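Local coordinates for glyoxalase family protein (Bacillus cereus, PDB 1SS4), which is of unknown function but belongs to the glyoxalase (VOC) superfamily, and probably binds a metal ion, perhaps acting as a methylmalonyl-CoA epimerase, at residues S21-I26 with E37-V42. Sequence-based numbering, arbitrary orientation.
Sequences SLDNAI and EGRANV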
loop_
_atom_site.group_PDB
_atom_site.type_symbol
_atom_site.label_atom_id
_atom_site.label_comp_id
_atom_site.label_asym_id
_atom_site.label_seq_id
_atom_site.Cartn_x
_atom_site.Cartn_y
_atom_site.Cartn_z
ATOM N N SER A 21 17.011 -4.926 0.202
ATOM C CA SER A 21 17.455 -5.905 1.202
ATOM C C SER A 21 16.275 -6.425 2.013
ATOM O O SER A 21 15.656 -5.672 2.768
ATOM C CB SER A 21 18.461 -5.271 2.170
ATOM O OG SER A 21 18.660 -6.099 3.310
ATOM N N LEU A 22 15.961 -7.710 1.857
ATOM C CA LEU A 22 14.861 -8.296 2.610
ATOM C C LEU A 22 15.223 -8.298 4.105
ATOM O O LEU A 22 14.397 -7.959 4.968
ATOM C CB LEU A 22 14.577 -9.718 2.109
ATOM C CG LEU A 22 13.150 -10.228 2.313
ATOM C CD1 LEU A 22 12.156 -9.251 1.665
ATOM C CD2 LEU A 22 13.003 -11.620 1.707
ATOM N N ASP A 23 16.459 -8.666 4.422
ATOM C CA ASP A 23 16.870 -8.660 5.826
ATOM C C ASP A 23 16.630 -7.303 6.496
ATOM O O ASP A 23 16.080 -7.243 7.599
ATOM C CB ASP A 23 18.355 -9.006 5.970
ATOM C CG ASP A 23 18.648 -10.468 5.719
ATOM O OD1 ASP A 23 17.723 -11.295 5.836
ATOM O OD2 ASP A 23 19.816 -10.793 5.417
ATOM N N ASN A 24 17.052 -6.217 5.848
ATOM C CA ASN A 24 16.879 -4.891 6.443
ATOM C C ASN A 24 15.418 -4.458 6.547
ATOM O O ASN A 24 15.015 -3.829 7.538
ATOM C CB ASN A 24 17.638 -3.815 5.657
ATOM C CG ASN A 24 19.139 -3.944 5.775
ATOM O OD1 ASN A 24 19.651 -4.532 6.727
ATOM N ND2 ASN A 24 19.857 -3.375 4.812
ATOM N N ALA A 25 14.631 -4.763 5.519
ATOM C CA ALA A 25 13.212 -4.383 5.525
ATOM C C ALA A 25 12.466 -5.156 6.615
ATOM O O ALA A 25 11.676 -4.582 7.358
ATOM C CB ALA A 25 12.592 -4.639 4.152
ATOM N N ILE A 26 12.726 -6.456 6.719
ATOM C CA ILE A 26 12.099 -7.265 7.764
ATOM C C ILE A 26 12.452 -6.632 9.116
ATOM O O ILE A 26 11.585 -6.394 9.949
ATOM C CB ILE A 26 12.618 -8.740 7.752
ATOM C CG1 ILE A 26 12.148 -9.451 6.481
ATOM C CG2 ILE A 26 12.114 -9.484 8.991
ATOM C CD1 ILE A 26 12.637 -10.879 6.360
ATOM N N GLU A 37 5.629 -13.688 9.369
ATOM C CA GLU A 37 4.873 -14.948 9.272
ATOM C C GLU A 37 5.670 -15.997 8.532
ATOM O O GLU A 37 5.682 -17.173 8.903
ATOM C CB GLU A 37 3.554 -14.765 8.515
ATOM C CG GLU A 37 2.452 -14.051 9.248
ATOM C CD GLU A 37 1.126 -14.138 8.497
ATOM O OE1 GLU A 37 1.077 -13.710 7.324
ATOM O OE2 GLU A 37 0.135 -14.632 9.078
ATOM N N GLY A 38 6.340 -15.569 7.476
ATOM C CA GLY A 38 7.113 -16.506 6.699
ATOM C C GLY A 38 8.075 -15.801 5.774
ATOM O O GLY A 38 7.988 -14.587 5.549
ATOM N N ARG A 39 8.991 -16.582 5.226
ATOM C CA ARG A 39 9.998 -16.061 4.332
ATOM C C ARG A 39 10.390 -17.195 3.408
ATOM O O ARG A 39 10.619 -18.316 3.864
ATOM C CB ARG A 39 11.195 -15.598 5.160
ATOM C CG ARG A 39 12.343 -15.105 4.351
ATOM C CD ARG A 39 13.427 -14.552 5.255
ATOM N NE ARG A 39 14.490 -13.968 4.450
ATOM C CZ ARG A 39 15.438 -13.179 4.928
ATOM N NH1 ARG A 39 15.462 -12.872 6.224
ATOM N NH2 ARG A 39 16.352 -12.688 4.106
ATOM N N ALA A 40 10.465 -16.915 2.113
ATOM C CA ALA A 40 10.816 -17.961 1.180
ATOM C C ALA A 40 11.258 -17.460 -0.179
ATOM O O ALA A 40 10.946 -16.344 -0.586
ATOM C CB ALA A 40 9.641 -18.912 1.024
ATOM N N ASN A 41 12.018 -18.299 -0.870
ATOM C CA ASN A 41 12.476 -17.979 -2.206
ATOM C C ASN A 41 11.386 -18.554 -3.087
ATOM O O ASN A 41 10.925 -19.662 -2.852
ATOM C CB ASN A 41 13.811 -18.668 -2.495
ATOM C CG ASN A 41 14.951 -18.084 -1.688
ATOM O OD1 ASN A 41 15.421 -16.979 -1.967
ATOM N ND2 ASN A 41 15.395 -18.819 -0.670
ATOM N N VAL A 42 10.951 -17.799 -4.084
ATOM C CA VAL A 42 9.912 -18.286 -4.976
ATOM C C VAL A 42 10.475 -18.267 -6.382
ATOM O O VAL A 42 10.788 -17.205 -6.910
ATOM C CB VAL A 42 8.648 -17.392 -4.916
ATOM C CG1 VAL A 42 7.629 -17.834 -5.966
ATOM C CG2 VAL A 42 8.037 -17.468 -3.536
#
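Leu-22 and Arg-39 mark the nearest backbone approach, with their CA atoms 9.3 Å apart. The axes of helix segment 22-26 and strand segment 37-42 run nearly antiparallel, at 167°, and come no closer than 11.9 Å. Arg-39 bridges this gap. Its chain is straight from CG to NE and leaves the backbone trans to N (chi1 177°), which carries the guanidinium to the first turn of the helix. There NH1 and NH2 share a single oxygen of Asp-23 in a salt bridge. Both donate bent hydrogen bonds to OD1 of Asp-23, NH2 of Arg-39 at 2.6 Å from above the carboxylate plane and NH1 at 2.8 Å nearly in line with the C-O bond. OD1 sits in the guanidinium plane, but the carboxylate is turned 67° from that plane. Leu-22 and Ile-26 lie over one face of the guanidinium. CD1 of Ile-26 approaches NH1 of Arg-39 to 3.5 Å, and CD2 of Leu-22 is 3.9 Å from NE of Arg-39. A second salt bridge, from NE of Arg-39 to Glu-59, ties the arginine to strand 57-64. Helix 22-32 packs Leu-22, Ala-25 and Ile-26 on Leu-74 of strand 71-79, while strand 35-42 pairs with strand 57-64 at the sheet edge. This is the helix-over-sheet packing of a glyoxalase-type βαβββ module.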